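Local coordinates for solute-binding protein (Thermoactinomyces vulgaris, PDB 2ZYO) that binds cyclodextrins and maltodextrins, here holding a maltotetraose, and probably delivers them to a membrane sugar transporter, at residues Pro249-Ile252 with Lys253-Ala257; Gly235-Ser239 with Gly240-Ala244. All coordinates share one frame; numbering follows the deposited sequence.

Interaction 1: residues Pro249-Ile252 with Lys253-Ala257; sequences PWAI and KDYQA. With GLC (alpha-D-glucopyranose), chain B.
With its CG anti to the carbonyl carbon (chi1 -67°), Tyr-255 lays its ring back along the helix over Ala-251, while a chi1 of 50° in Trp-250, which sets CG between backbone N and carbonyl carbon, sends the indole the other way, to the sugar. Ala-251 CB lies over the tyrosine face as a CH-pi contact, 3.6 Å from Tyr-255 CZ. The carbonyl of Ala-251 stands over the same ring, its O 3.2 Å from Tyr-255 CG, and in its own carbonyl plane accepts a bond from Tyr-255 N at 3.0 Å. A small methyl suits a position so close against an aromatic face. The next bond, Gln-256 N to Ile-252 O at 2.9 Å, is nearly collinear with the carbonyl. Here a 3-10 turn, with Ile-252 N bonded to Pro-249 O, passes into an alpha-helix; waters bridge Pro-249 O to Lys-253 N and Trp-250 O to Asp-254 N, standing in for direct alpha-helical bonds. Proline fits the start of such a turn, where no amide hydrogen is needed. In this solute-binding protein the turn carries Trp-250 into the glycan pocket, and glucose C1 sits over one indole face, offset toward the rim, 3.2 Å from Trp-250 CZ2, an aromatic contact common in carbohydrate sites. Glu-129 and Asn-173 hydrogen-bond the same glucose. Ile-252 packs against Ile-134, Val-262 and Phe-340, and its CG2 lies 3.6 Å from Gln-256 OE1. Asp-254 OD2, whose main partner is Lys-238, also takes a water at 2.9 Å; the tyrosine hydroxyl bonds to Asn-234 and Asn-247.

Interaction 2: residues Gly235-Ser239 with Gly240-Ala244; sequences GLFKS and GKVAA
The chain leaves the helix at Gly-240, whose phi of 80° turns the backbone while its N still bonds back to Phe-237 O at 3.1 Å. Glycine fits because a CB on this backbone would run into Ser-239 O. The turn brings Val-242 back over the helix, pointing at it, with its two methyls divided: CG2 rests 3.7 Å from Leu-236 CB and close to that residue's carbonyl, while CG1 is nearer the Phe-237 ring. Phe-237 holds CG anti to its backbone N (chi1 -172°), which carries the ring toward the strand although the residue's first side-chain bond points away from it. The two side chains cross at about a right angle, Phe-237 CD1 lying 3.9 Å from Val-242 CB, and Ala-243 O sits at the ring edge, near its plane. A branched, compact valine fills the angle between leucine and phenylalanine, and Tyr-165 and Leu-168 also pack on it. On the polar side, Lys-241 bends at chi3 and chi4 to curl back, so that NZ donates to Ser-239 OG at 2.9 Å; its ammonium also bonds to Gln-163 O. Lys-241 N reaches the same hydroxyl oxygen weakly. A water donates both to Phe-237 O at 2.8 Å and to Val-242 O at 2.7 Å, tying the last helical turn to the start of the strand. A positive-phi glycine just past the helix, with backbone bonding back into the last turn, makes this a Schellman motif, with Val-242 folded against Leu-236 and Phe-237, where helix 230-238 gives way to strand 242-247.

Interaction 2 comes first along the chain, closing helix 230-238 and opening strand 242-247; interaction 1 follows that strand and begins helix 252-257. Their centres lie 12 Å apart, and the two helices meet directly: Lys-238 NZ and Asp-254 OD2 form a salt bridge at 2.8 Å, and the rings of Phe-237 and Tyr-255 meet with planes at about 55°. Strand 242-247, between the two contacts, runs parallel to strand 165-169 and antiparallel to strand 120-136 in the mixed sheet. One helix-strand-helix unit thus connects the turn of interaction 2 to interaction 1, so that the loop after strand 242-247 delivers Trp-250 to the glycan pocket.

Interaction 1: residues Pro249-Ile252 with Lys253-Ala257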
loop_
_atom_site.group_PDB
_atom_site.type_symbol
_atom_site.label_atom_id
_atom_site.label_comp_id
_atom_site.label_asym_id
_atom_site.label_seq_id
_atom_site.Cartn_x
_atom_site.Cartn_y
_atom_site.Cartn_z
ATOM N N PRO A 249 8.010 -2.771 3.297
ATOM C CA PRO A 249 9.286 -2.778 2.575
ATOM C C PRO A 249 10.033 -1.444 2.619
ATOM O O PRO A 249 11.251 -1.416 2.422
ATOM C CB PRO A 249 8.876 -3.116 1.137
ATOM C CG PRO A 249 7.431 -2.775 1.053
ATOM C CD PRO A 249 6.878 -3.072 2.404
ATOM N N TRP A 250 9.305 -0.362 2.893
ATOM C CA TRP A 250 9.874 0.989 2.982
ATOM C C TRP A 250 10.926 1.158 4.086
ATOM O O TRP A 250 11.723 2.100 4.052
ATOM C CB TRP A 250 8.757 2.024 3.170
ATOM C CG TRP A 250 7.798 1.686 4.281
ATOM C CD1 TRP A 250 7.982 1.896 5.620
ATOM C CD2 TRP A 250 6.508 1.077 4.144
ATOM N NE1 TRP A 250 6.887 1.450 6.326
ATOM C CE2 TRP A 250 5.968 0.945 5.444
ATOM C CE3 TRP A 250 5.756 0.630 3.049
ATOM C CZ2 TRP A 250 4.708 0.385 5.678
ATOM C CZ3 TRP A 250 4.501 0.071 3.282
ATOM C CH2 TRP A 250 3.992 -0.045 4.588
ATOM N N ALA A 251 10.925 0.247 5.058
ATOM C CA ALA A 251 11.836 0.328 6.200
ATOM C C ALA A 251 13.090 -0.542 6.041
ATOM O O ALA A 251 14.035 -0.422 6.827
ATOM C CB ALA A 251 11.096 -0.030 7.485
ATOM N N ILE A 252 13.097 -1.396 5.018
ATOM C CA ILE A 252 14.152 -2.401 4.828
ATOM C C ILE A 252 15.555 -1.816 4.631
ATOM O O ILE A 252 16.493 -2.204 5.332
ATOM C CB ILE A 252 13.807 -3.375 3.668
ATOM C CG1 ILE A 252 12.596 -4.253 4.030
ATOM C CG2 ILE A 252 15.025 -4.216 3.261
ATOM C CD1 ILE A 252 12.742 -5.089 5.308
ATOM N N LYS A 253 15.690 -0.890 3.683
ATOM C CA LYS A 253 16.989 -0.282 3.382
ATOM C C LYS A 253 17.583 0.413 4.607
ATOM O O LYS A 253 18.791 0.343 4.841
ATOM C CB LYS A 253 16.880 0.687 2.199
ATOM C CG LYS A 253 16.656 -0.002 0.854
ATOM C CD LYS A 253 16.765 0.974 -0.316
ATOM C CE LYS A 253 18.213 1.203 -0.740
ATOM N NZ LYS A 253 18.803 0.010 -1.408
ATOM N N ASP A 254 16.725 1.059 5.392
ATOM C CA ASP A 254 17.131 1.703 6.640
ATOM C C ASP A 254 17.605 0.688 7.689
ATOM O O ASP A 254 18.613 0.915 8.362
ATOM C CB ASP A 254 15.986 2.562 7.191
ATOM C CG ASP A 254 16.418 3.466 8.336
ATOM O OD1 ASP A 254 17.587 3.908 8.360
ATOM O OD2 ASP A 254 15.573 3.744 9.213
ATOM N N TYR A 255 16.882 -0.427 7.816
ATOM C CA TYR A 255 17.255 -1.484 8.763
ATOM C C TYR A 255 18.598 -2.122 8.415
ATOM O O TYR A 255 19.411 -2.393 9.301
ATOM C CB TYR A 255 16.185 -2.581 8.831
ATOM C CG TYR A 255 14.849 -2.182 9.429
ATOM C CD1 TYR A 255 14.713 -1.052 10.240
ATOM C CD2 TYR A 255 13.721 -2.969 9.207
ATOM C CE1 TYR A 255 13.476 -0.704 10.789
ATOM C CE2 TYR A 255 12.487 -2.634 9.754
ATOM C CZ TYR A 255 12.371 -1.507 10.542
ATOM O OH TYR A 255 11.142 -1.189 11.073
ATOM N N GLN A 256 18.812 -2.365 7.125
ATOM C CA GLN A 256 20.046 -2.983 6.639
ATOM C C GLN A 256 21.239 -2.040 6.764
ATOM O O GLN A 256 22.343 -2.475 7.097
ATOM C CB GLN A 256 19.881 -3.449 5.192
ATOM C CG GLN A 256 18.909 -4.608 5.035
ATOM C CD GLN A 256 18.769 -5.066 3.600
ATOM O OE1 GLN A 256 18.616 -4.257 2.686
ATOM N NE2 GLN A 256 18.810 -6.375 3.398
ATOM N N ALA A 257 21.007 -0.753 6.509
ATOM C CA ALA A 257 22.041 0.267 6.690
ATOM C C ALA A 257 22.503 0.342 8.147
ATOM O O ALA A 257 23.659 0.669 8.417
ATOM C CB ALA A 257 21.542 1.624 6.215
HETATM C C1 GLC B . 3.508 3.280 4.858
HETATM C C2 GLC B . 2.554 3.319 3.638
HETATM C C3 GLC B . 1.383 4.308 3.818
HETATM C C4 GLC B . 0.757 4.191 5.208
HETATM C C5 GLC B . 1.846 4.271 6.275
HETATM C C6 GLC B . 1.305 4.157 7.692
HETATM O O1 GLC B . 4.321 4.400 4.910
HETATM O O2 GLC B . 3.281 3.651 2.456
HETATM O O3 GLC B . 0.385 4.045 2.841
HETATM O O4 GLC B . -0.188 5.261 5.399
HETATM O O5 GLC B . 2.778 3.189 6.090
HETATM O O6 GLC B . 1.186 5.432 8.307
HETATM O O HOH W 1 13.532 -0.009 1.832
HETATM O O HOH W 2 14.491 2.171 4.168
HETATM O O HOH W 3 13.280 2.034 8.986
#

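Interaction 2: residues Gly235-Ser239 with Gly240-Ala244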
loop_
_atom_site.group_PDB
_atom_site.type_symbol
_atom_site.label_atom_id
_atom_site.label_comp_id
_atom_site.label_asym_id
_atom_site.label_seq_id
_atom_site.Cartn_x
_atom_site.Cartn_y
_atom_site.Cartn_z
ATOM N N GLY A 235 13.515 2.995 15.298
ATOM C CA GLY A 235 14.681 3.271 16.136
ATOM C C GLY A 235 15.077 2.081 16.989
ATOM O O GLY A 235 16.248 1.695 17.025
ATOM N N LEU A 236 14.092 1.489 17.662
ATOM C CA LEU A 236 14.343 0.349 18.538
ATOM C C LEU A 236 14.731 -0.924 17.791
ATOM O O LEU A 236 15.557 -1.695 18.277
ATOM C CB LEU A 236 13.165 0.107 19.487
ATOM C CG LEU A 236 13.009 1.158 20.592
ATOM C CD1 LEU A 236 11.764 0.903 21.419
ATOM C CD2 LEU A 236 14.245 1.201 21.482
ATOM N N PHE A 237 14.150 -1.145 16.612
ATOM C CA PHE A 237 14.560 -2.286 15.791
ATOM C C PHE A 237 16.006 -2.123 15.312
ATOM O O PHE A 237 16.792 -3.073 15.352
ATOM C CB PHE A 237 13.608 -2.509 14.609
ATOM C CG PHE A 237 13.873 -3.787 13.857
ATOM C CD1 PHE A 237 13.507 -5.019 14.399
ATOM C CD2 PHE A 237 14.499 -3.761 12.615
ATOM C CE1 PHE A 237 13.760 -6.206 13.708
ATOM C CE2 PHE A 237 14.758 -4.940 11.917
ATOM C CZ PHE A 237 14.386 -6.164 12.465
ATOM N N LYS A 238 16.354 -0.913 14.879
ATOM C CA LYS A 238 17.718 -0.611 14.430
ATOM C C LYS A 238 18.744 -0.708 15.561
ATOM O O LYS A 238 19.933 -0.900 15.304
ATOM C CB LYS A 238 17.784 0.768 13.767
ATOM C CG LYS A 238 17.106 0.826 12.399
ATOM C CD LYS A 238 17.302 2.176 11.715
ATOM C CE LYS A 238 16.438 3.260 12.344
ATOM N NZ LYS A 238 16.636 4.578 11.679
ATOM N N SER A 239 18.269 -0.594 16.802
ATOM C CA SER A 239 19.111 -0.703 17.996
ATOM C C SER A 239 19.560 -2.140 18.265
ATOM O O SER A 239 20.442 -2.374 19.093
ATOM C CB SER A 239 18.366 -0.167 19.221
ATOM O OG SER A 239 17.488 -1.147 19.758
ATOM N N GLY A 240 18.935 -3.095 17.581
ATOM C CA GLY A 240 19.260 -4.513 17.738
ATOM C C GLY A 240 18.630 -5.172 18.952
ATOM O O GLY A 240 19.030 -6.269 19.340
ATOM N N LYS A 241 17.641 -4.511 19.550
ATOM C CA LYS A 241 16.983 -5.034 20.749
ATOM C C LYS A 241 15.505 -5.383 20.526
ATOM O O LYS A 241 14.743 -5.518 21.485
ATOM C CB LYS A 241 17.133 -4.056 21.919
ATOM C CG LYS A 241 18.562 -3.885 22.429
ATOM C CD LYS A 241 18.628 -2.926 23.619
ATOM C CE LYS A 241 18.698 -1.457 23.191
ATOM N NZ LYS A 241 17.397 -0.904 22.690
ATOM N N VAL A 242 15.108 -5.528 19.264
ATOM C CA VAL A 242 13.741 -5.926 18.924
ATOM C C VAL A 242 13.785 -7.125 17.978
ATOM O O VAL A 242 14.345 -7.040 16.886
ATOM C CB VAL A 242 12.932 -4.765 18.286
ATOM C CG1 VAL A 242 11.536 -5.232 17.884
ATOM C CG2 VAL A 242 12.830 -3.582 19.246
ATOM N N ALA A 243 13.190 -8.238 18.404
ATOM C CA ALA A 243 13.219 -9.467 17.613
ATOM C C ALA A 243 12.414 -9.352 16.322
ATOM O O ALA A 243 12.883 -9.763 15.262
ATOM C CB ALA A 243 12.738 -10.646 18.439
ATOM N N ALA A 244 11.209 -8.791 16.415
ATOM C CA ALA A 244 10.323 -8.687 15.261
ATOM C C ALA A 244 9.473 -7.425 15.290
ATOM O O ALA A 244 9.053 -6.969 16.355
ATOM C CB ALA A 244 9.430 -9.921 15.165
HETATM O O HOH W 4 16.525 -5.568 16.532
#